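Local atomic coordinates of amine Dehydrogenase (Pseudomonas putida, PDB entry 1JMX), a protein that probably transfers electrons through its two covalently bound c-type hemes, as the heme-carrying alpha subunit of a quinohemoprotein amine dehydrogenase. Residues Glu2-Gly14 with Leu50-Leu64. Numbering follows the deposited sequence.
Sequences EQGPSLLQNKCMG and LQISDDDRRTLVKYL. With HEC (heme c), chain F.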
loop_
_atom_site.group_PDB
_atom_site.type_symbol
_atom_site.label_atom_id
_atom_site.label_comp_id
_atom_site.label_asym_id
_atom_site.label_seq_id
_atom_site.Cartn_x
_atom_site.Cartn_y
_atom_site.Cartn_z
ATOM N N GLU A 2 12.128 -24.671 -22.969
ATOM C CA GLU A 2 11.505 -25.016 -24.283
ATOM C C GLU A 2 11.340 -23.744 -25.099
ATOM O O GLU A 2 11.929 -22.702 -24.791
ATOM C CB GLU A 2 10.120 -25.646 -24.064
ATOM C CG GLU A 2 10.124 -26.954 -23.262
ATOM C CD GLU A 2 8.725 -27.416 -22.851
ATOM O OE1 GLU A 2 7.719 -26.990 -23.474
ATOM O OE2 GLU A 2 8.632 -28.207 -21.882
ATOM N N GLN A 3 10.564 -23.841 -26.170
ATOM C CA GLN A 3 10.303 -22.685 -27.001
ATOM C C GLN A 3 9.120 -21.988 -26.375
ATOM O O GLN A 3 8.326 -22.615 -25.675
ATOM C CB GLN A 3 9.980 -23.116 -28.430
ATOM C CG GLN A 3 11.180 -23.684 -29.175
ATOM C CD GLN A 3 12.384 -22.734 -29.157
ATOM O OE1 GLN A 3 13.370 -22.964 -28.431
ATOM N NE2 GLN A 3 12.306 -21.658 -29.950
ATOM N N GLY A 4 9.013 -20.690 -26.616
ATOM C CA GLY A 4 7.921 -19.927 -26.050
ATOM C C GLY A 4 6.554 -20.498 -26.371
ATOM O O GLY A 4 5.776 -20.753 -25.456
ATOM N N PRO A 5 6.252 -20.755 -27.656
ATOM C CA PRO A 5 4.960 -21.298 -28.090
ATOM C C PRO A 5 4.516 -22.617 -27.476
ATOM O O PRO A 5 3.341 -22.778 -27.152
ATOM C CB PRO A 5 5.119 -21.389 -29.612
ATOM C CG PRO A 5 6.592 -21.500 -29.805
ATOM C CD PRO A 5 7.121 -20.511 -28.820
ATOM N N SER A 6 5.448 -23.549 -27.299
ATOM C CA SER A 6 5.109 -24.845 -26.731
ATOM C C SER A 6 4.848 -24.740 -25.237
ATOM O O SER A 6 3.974 -25.427 -24.725
ATOM C CB SER A 6 6.188 -25.892 -27.040
ATOM O OG SER A 6 7.033 -26.133 -25.930
ATOM N N LEU A 7 5.611 -23.891 -24.542
ATOM C CA LEU A 7 5.426 -23.673 -23.103
ATOM C C LEU A 7 4.098 -22.964 -22.859
ATOM O O LEU A 7 3.417 -23.220 -21.873
ATOM C CB LEU A 7 6.564 -22.829 -22.528
ATOM C CG LEU A 7 7.791 -23.568 -21.999
ATOM C CD1 LEU A 7 8.854 -22.571 -21.574
ATOM C CD2 LEU A 7 7.394 -24.449 -20.834
ATOM N N LEU A 8 3.757 -22.056 -23.763
ATOM C CA LEU A 8 2.506 -21.311 -23.695
ATOM C C LEU A 8 1.335 -22.280 -23.656
ATOM O O LEU A 8 0.392 -22.107 -22.890
ATOM C CB LEU A 8 2.350 -20.435 -24.936
ATOM C CG LEU A 8 2.454 -18.927 -24.791
ATOM C CD1 LEU A 8 2.009 -18.304 -26.100
ATOM C CD2 LEU A 8 1.584 -18.443 -23.645
ATOM N N GLN A 9 1.389 -23.285 -24.519
ATOM C CA GLN A 9 0.340 -24.286 -24.590
ATOM C C GLN A 9 0.365 -25.288 -23.430
ATOM O O GLN A 9 -0.659 -25.535 -22.808
ATOM C CB GLN A 9 0.431 -25.015 -25.925
ATOM C CG GLN A 9 -0.711 -25.961 -26.194
ATOM C CD GLN A 9 -0.221 -27.370 -26.376
ATOM O OE1 GLN A 9 0.057 -28.070 -25.399
ATOM N NE2 GLN A 9 -0.063 -27.783 -27.623
ATOM N N ASN A 10 1.533 -25.849 -23.139
ATOM C CA ASN A 10 1.694 -26.838 -22.069
ATOM C C ASN A 10 1.334 -26.329 -20.675
ATOM O O ASN A 10 0.899 -27.104 -19.820
ATOM C CB ASN A 10 3.151 -27.326 -21.985
ATOM C CG ASN A 10 3.552 -28.239 -23.132
ATOM O OD1 ASN A 10 2.842 -28.381 -24.144
ATOM N ND2 ASN A 10 4.725 -28.853 -22.989
ATOM N N LYS A 11 1.550 -25.037 -20.441
ATOM C CA LYS A 11 1.322 -24.444 -19.130
ATOM C C LYS A 11 0.118 -23.528 -18.943
ATOM O O LYS A 11 -0.344 -23.339 -17.821
ATOM C CB LYS A 11 2.582 -23.681 -18.719
ATOM C CG LYS A 11 3.833 -24.540 -18.578
ATOM C CD LYS A 11 3.853 -25.267 -17.253
ATOM C CE LYS A 11 5.069 -26.154 -17.130
ATOM N NZ LYS A 11 5.073 -26.866 -15.822
ATOM N N CYS A 12 -0.385 -22.955 -20.026
ATOM C CA CYS A 12 -1.502 -22.013 -19.928
ATOM C C CYS A 12 -2.822 -22.570 -20.458
ATOM O O CYS A 12 -3.895 -22.199 -19.974
ATOM C CB CYS A 12 -1.134 -20.699 -20.646
ATOM S SG CYS A 12 0.614 -20.320 -20.273
ATOM N N MET A 13 -2.728 -23.444 -21.459
ATOM C CA MET A 13 -3.894 -24.079 -22.071
ATOM C C MET A 13 -4.612 -24.834 -20.947
ATOM O O MET A 13 -3.995 -25.211 -19.948
ATOM C CB MET A 13 -3.420 -25.040 -23.166
ATOM C CG MET A 13 -4.486 -25.654 -24.035
ATOM S SD MET A 13 -4.145 -27.424 -24.244
ATOM C CE MET A 13 -5.724 -28.118 -23.762
ATOM N N GLY A 14 -5.907 -25.068 -21.092
ATOM C CA GLY A 14 -6.602 -25.741 -20.011
ATOM C C GLY A 14 -7.408 -24.703 -19.250
ATOM O O GLY A 14 -8.510 -24.994 -18.800
ATOM N N LEU A 50 -0.878 -22.357 -10.801
ATOM C CA LEU A 50 -0.008 -22.725 -11.920
ATOM C C LEU A 50 1.325 -23.278 -11.402
ATOM O O LEU A 50 1.933 -22.713 -10.497
ATOM C CB LEU A 50 0.279 -21.496 -12.792
ATOM C CG LEU A 50 0.685 -21.601 -14.273
ATOM C CD1 LEU A 50 1.694 -20.515 -14.551
ATOM C CD2 LEU A 50 1.262 -22.946 -14.644
ATOM N N GLN A 51 1.752 -24.399 -11.969
ATOM C CA GLN A 51 3.012 -25.028 -11.601
ATOM C C GLN A 51 4.014 -24.700 -12.702
ATOM O O GLN A 51 3.843 -25.128 -13.845
ATOM C CB GLN A 51 2.843 -26.550 -11.497
ATOM C CG GLN A 51 1.862 -27.013 -10.436
ATOM C CD GLN A 51 2.240 -26.538 -9.049
ATOM O OE1 GLN A 51 3.253 -26.956 -8.487
ATOM N NE2 GLN A 51 1.417 -25.662 -8.484
ATOM N N ILE A 52 5.058 -23.948 -12.363
ATOM C CA ILE A 52 6.064 -23.555 -13.350
ATOM C C ILE A 52 7.396 -23.202 -12.693
ATOM O O ILE A 52 7.438 -22.487 -11.695
ATOM C CB ILE A 52 5.536 -22.370 -14.235
ATOM C CG1 ILE A 52 6.492 -22.078 -15.386
ATOM C CG2 ILE A 52 5.299 -21.121 -13.394
ATOM C CD1 ILE A 52 5.909 -21.163 -16.427
ATOM N N SER A 53 8.485 -23.731 -13.234
ATOM C CA SER A 53 9.814 -23.466 -12.690
ATOM C C SER A 53 10.248 -22.051 -13.036
ATOM O O SER A 53 9.673 -21.422 -13.923
ATOM C CB SER A 53 10.827 -24.464 -13.257
ATOM O OG SER A 53 10.959 -24.312 -14.661
ATOM N N ASP A 54 11.279 -21.567 -12.347
ATOM C CA ASP A 54 11.803 -20.222 -12.582
ATOM C C ASP A 54 12.380 -20.097 -13.978
ATOM O O ASP A 54 12.246 -19.062 -14.618
ATOM C CB ASP A 54 12.867 -19.865 -11.541
ATOM C CG ASP A 54 12.310 -19.794 -10.128
ATOM O OD1 ASP A 54 11.119 -19.458 -9.942
ATOM O OD2 ASP A 54 13.071 -20.085 -9.192
ATOM N N ASP A 55 13.010 -21.170 -14.443
ATOM C CA ASP A 55 13.601 -21.218 -15.773
ATOM C C ASP A 55 12.548 -21.051 -16.858
ATOM O O ASP A 55 12.697 -20.220 -17.746
ATOM C CB ASP A 55 14.333 -22.548 -15.988
ATOM C CG ASP A 55 15.687 -22.601 -15.297
ATOM O OD1 ASP A 55 16.617 -23.207 -15.872
ATOM O OD2 ASP A 55 15.831 -22.055 -14.176
ATOM N N ASP A 56 11.496 -21.862 -16.793
ATOM C CA ASP A 56 10.418 -21.801 -17.773
ATOM C C ASP A 56 9.654 -20.488 -17.694
ATOM O O ASP A 56 9.133 -20.005 -18.699
ATOM C CB ASP A 56 9.463 -22.987 -17.600
ATOM C CG ASP A 56 10.081 -24.313 -18.039
ATOM O OD1 ASP A 56 9.472 -25.358 -17.742
ATOM O OD2 ASP A 56 11.161 -24.316 -18.675
ATOM N N ARG A 57 9.582 -19.919 -16.492
ATOM C CA ARG A 57 8.900 -18.645 -16.308
ATOM C C ARG A 57 9.717 -17.588 -17.034
ATOM O O ARG A 57 9.157 -16.777 -17.764
ATOM C CB ARG A 57 8.742 -18.298 -14.823
ATOM C CG ARG A 57 7.916 -17.037 -14.575
ATOM C CD ARG A 57 7.545 -16.875 -13.113
ATOM N NE ARG A 57 8.724 -16.796 -12.260
ATOM C CZ ARG A 57 8.697 -16.529 -10.958
ATOM N NH1 ARG A 57 7.548 -16.313 -10.331
ATOM N NH2 ARG A 57 9.827 -16.469 -10.280
ATOM N N ARG A 58 11.043 -17.653 -16.893
ATOM C CA ARG A 58 11.938 -16.710 -17.567
ATOM C C ARG A 58 11.791 -16.816 -19.074
ATOM O O ARG A 58 11.872 -15.817 -19.782
ATOM C CB ARG A 58 13.406 -16.963 -17.203
ATOM C CG ARG A 58 13.890 -16.173 -16.001
ATOM C CD ARG A 58 15.394 -16.258 -15.839
ATOM N NE ARG A 58 15.851 -17.618 -15.575
ATOM C CZ ARG A 58 15.744 -18.230 -14.398
ATOM N NH1 ARG A 58 15.185 -17.613 -13.365
ATOM N NH2 ARG A 58 16.253 -19.445 -14.238
ATOM N N THR A 59 11.584 -18.037 -19.558
ATOM C CA THR A 59 11.423 -18.268 -20.986
ATOM C C THR A 59 10.147 -17.615 -21.493
ATOM O O THR A 59 10.168 -16.924 -22.507
ATOM C CB THR A 59 11.401 -19.778 -21.318
ATOM O OG1 THR A 59 12.631 -20.375 -20.892
ATOM C CG2 THR A 59 11.228 -20.004 -22.828
ATOM N N LEU A 60 9.045 -17.808 -20.770
ATOM C CA LEU A 60 7.765 -17.227 -21.168
ATOM C C LEU A 60 7.758 -15.708 -21.125
ATOM O O LEU A 60 7.188 -15.069 -22.004
ATOM C CB LEU A 60 6.618 -17.797 -20.335
ATOM C CG LEU A 60 6.148 -19.171 -20.814
ATOM C CD1 LEU A 60 5.047 -19.684 -19.909
ATOM C CD2 LEU A 60 5.653 -19.081 -22.254
ATOM N N VAL A 61 8.401 -15.131 -20.113
ATOM C CA VAL A 61 8.477 -13.674 -19.979
ATOM C C VAL A 61 9.205 -13.092 -21.189
ATOM O O VAL A 61 8.729 -12.145 -21.802
ATOM C CB VAL A 61 9.208 -13.257 -18.671
ATOM C CG1 VAL A 61 9.485 -11.753 -18.666
ATOM C CG2 VAL A 61 8.370 -13.644 -17.452
ATOM N N LYS A 62 10.335 -13.698 -21.551
ATOM C CA LYS A 62 11.125 -13.253 -22.697
ATOM C C LYS A 62 10.267 -13.314 -23.955
ATOM O O LYS A 62 10.174 -12.341 -24.707
ATOM C CB LYS A 62 12.368 -14.137 -22.861
ATOM C CG LYS A 62 13.246 -13.808 -24.076
ATOM C CD LYS A 62 14.070 -12.550 -23.852
ATOM C CE LYS A 62 15.023 -12.272 -25.006
ATOM N NZ LYS A 62 14.393 -11.566 -26.153
ATOM N N TYR A 63 9.594 -14.446 -24.136
ATOM C CA TYR A 63 8.733 -14.666 -25.290
ATOM C C TYR A 63 7.599 -13.650 -25.375
ATOM O O TYR A 63 7.373 -13.038 -26.416
ATOM C CB TYR A 63 8.156 -16.093 -25.263
ATOM C CG TYR A 63 7.221 -16.385 -26.414
ATOM C CD1 TYR A 63 5.833 -16.397 -26.235
ATOM C CD2 TYR A 63 7.719 -16.597 -27.703
ATOM C CE1 TYR A 63 4.967 -16.605 -27.312
ATOM C CE2 TYR A 63 6.860 -16.807 -28.789
ATOM C CZ TYR A 63 5.487 -16.805 -28.588
ATOM O OH TYR A 63 4.646 -16.982 -29.665
ATOM N N LEU A 64 6.897 -13.457 -24.269
ATOM C CA LEU A 64 5.773 -12.528 -24.246
ATOM C C LEU A 64 6.184 -11.056 -24.284
ATOM O O LEU A 64 5.511 -10.243 -24.900
ATOM C CB LEU A 64 4.891 -12.829 -23.040
ATOM C CG LEU A 64 4.301 -14.238 -23.100
ATOM C CD1 LEU A 64 3.759 -14.644 -21.750
ATOM C CD2 LEU A 64 3.230 -14.296 -24.180
HETATM FE FE HEC F . -3.954 -17.105 -16.643
HETATM C CHA HEC F . -5.949 -14.404 -16.347
HETATM C CHB HEC F . -1.722 -15.276 -18.407
HETATM C CHC HEC F . -1.949 -19.851 -16.958
HETATM C CHD HEC F . -6.219 -18.971 -14.865
HETATM N NA HEC F . -3.858 -15.244 -17.246
HETATM C C1A HEC F . -4.769 -14.241 -17.042
HETATM C C2A HEC F . -4.330 -12.995 -17.656
HETATM C C3A HEC F . -3.144 -13.250 -18.230
HETATM C C4A HEC F . -2.849 -14.643 -17.976
HETATM C CMA HEC F . -2.287 -12.262 -18.997
HETATM C CAA HEC F . -5.080 -11.682 -17.636
HETATM C CBA HEC F . -4.543 -10.823 -16.513
HETATM C CGA HEC F . -5.239 -9.479 -16.405
HETATM O O1A HEC F . -6.152 -9.191 -17.197
HETATM O O2A HEC F . -4.862 -8.700 -15.509
HETATM N NB HEC F . -2.222 -17.484 -17.486
HETATM C C1B HEC F . -1.405 -16.598 -18.193
HETATM C C2B HEC F . -0.213 -17.198 -18.692
HETATM C C3B HEC F . -0.281 -18.503 -18.292
HETATM C C4B HEC F . -1.515 -18.674 -17.539
HETATM C CMB HEC F . 0.890 -16.500 -19.515
HETATM C CAB HEC F . 0.781 -19.530 -18.630
HETATM C CBB HEC F . 2.020 -19.638 -17.737
HETATM N NC HEC F . -4.062 -18.998 -16.037
HETATM C C1C HEC F . -3.134 -20.009 -16.257
HETATM C C2C HEC F . -3.551 -21.256 -15.668
HETATM C C3C HEC F . -4.738 -21.028 -15.098
HETATM C C4C HEC F . -5.061 -19.614 -15.314
HETATM C CMC HEC F . -2.772 -22.571 -15.720
HETATM C CAC HEC F . -5.655 -22.126 -14.581
HETATM C CBC HEC F . -5.531 -22.681 -13.176
HETATM N ND HEC F . -5.715 -16.766 -15.779
HETATM C C1D HEC F . -6.527 -17.633 -15.081
HETATM C C2D HEC F . -7.749 -16.972 -14.603
HETATM C C3D HEC F . -7.638 -15.683 -15.039
HETATM C C4D HEC F . -6.398 -15.582 -15.751
HETATM C CMD HEC F . -8.888 -17.604 -13.795
HETATM C CAD HEC F . -8.610 -14.523 -14.839
HETATM C CBD HEC F . -8.477 -13.760 -13.530
HETATM C CGD HEC F . -7.104 -13.167 -13.323
HETATM O O1D HEC F . -6.352 -13.674 -12.488
HETATM O O2D HEC F . -6.761 -12.182 -13.993
HETATM O O HOH W 1 7.848 -25.819 -15.335
#
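Gly4 lies against one face of the Tyr63 ring in a CH-pi contact, its CA 4.0 Å from the ring centroid. Gly4 has no side chain, and the ring comes close to its CA, with Tyr63 CG at 3.6 Å. Pro5 CD makes a second, off-centre CH-pi contact with the ring, and Leu8 CD1 approaches Tyr63 CE1 obliquely at 3.6 Å. Tyr63 CG stands anti to the backbone N (chi1 178°), which carries the ring across the start of helix 4-12. With an alanine at Tyr63 the ring face would be lost, a gap would probably open beside Gly4 and Pro5, and Leu8 CD1 would lose the ring carbon it meets.

Apolar packing continues along both helices. Leu60 CD2 sits 3.9 Å from Leu7 CB and also meets Leu8 CG. The side chains of Leu7 and Thr59 cross at about a right angle, with Leu7 CD1 3.7 Å from Thr59 CG2.

Polar contacts gather near Lys11. Its chain bends at chi2 (-80°), and NZ donates to Gln51 O at 2.9 Å, tilted from the carbonyl plane. One water accepts from Lys11 NZ and Ser53 N and donates to Asp56 OD1. Ser53 OG caps helix 54-64 by accepting from Asp56 N.

Cys12 SG is bonded to heme CAB, and Leu50 CD1 and Leu60 CD1 both touch heme CBB. The two helices cross at -117° in the cytochrome c-like heme domain. Helix 34-48, which supplies the axial ligand Met44, packs on Leu50 and Leu64, while Tyr24 of strand 23-24 touches Leu8.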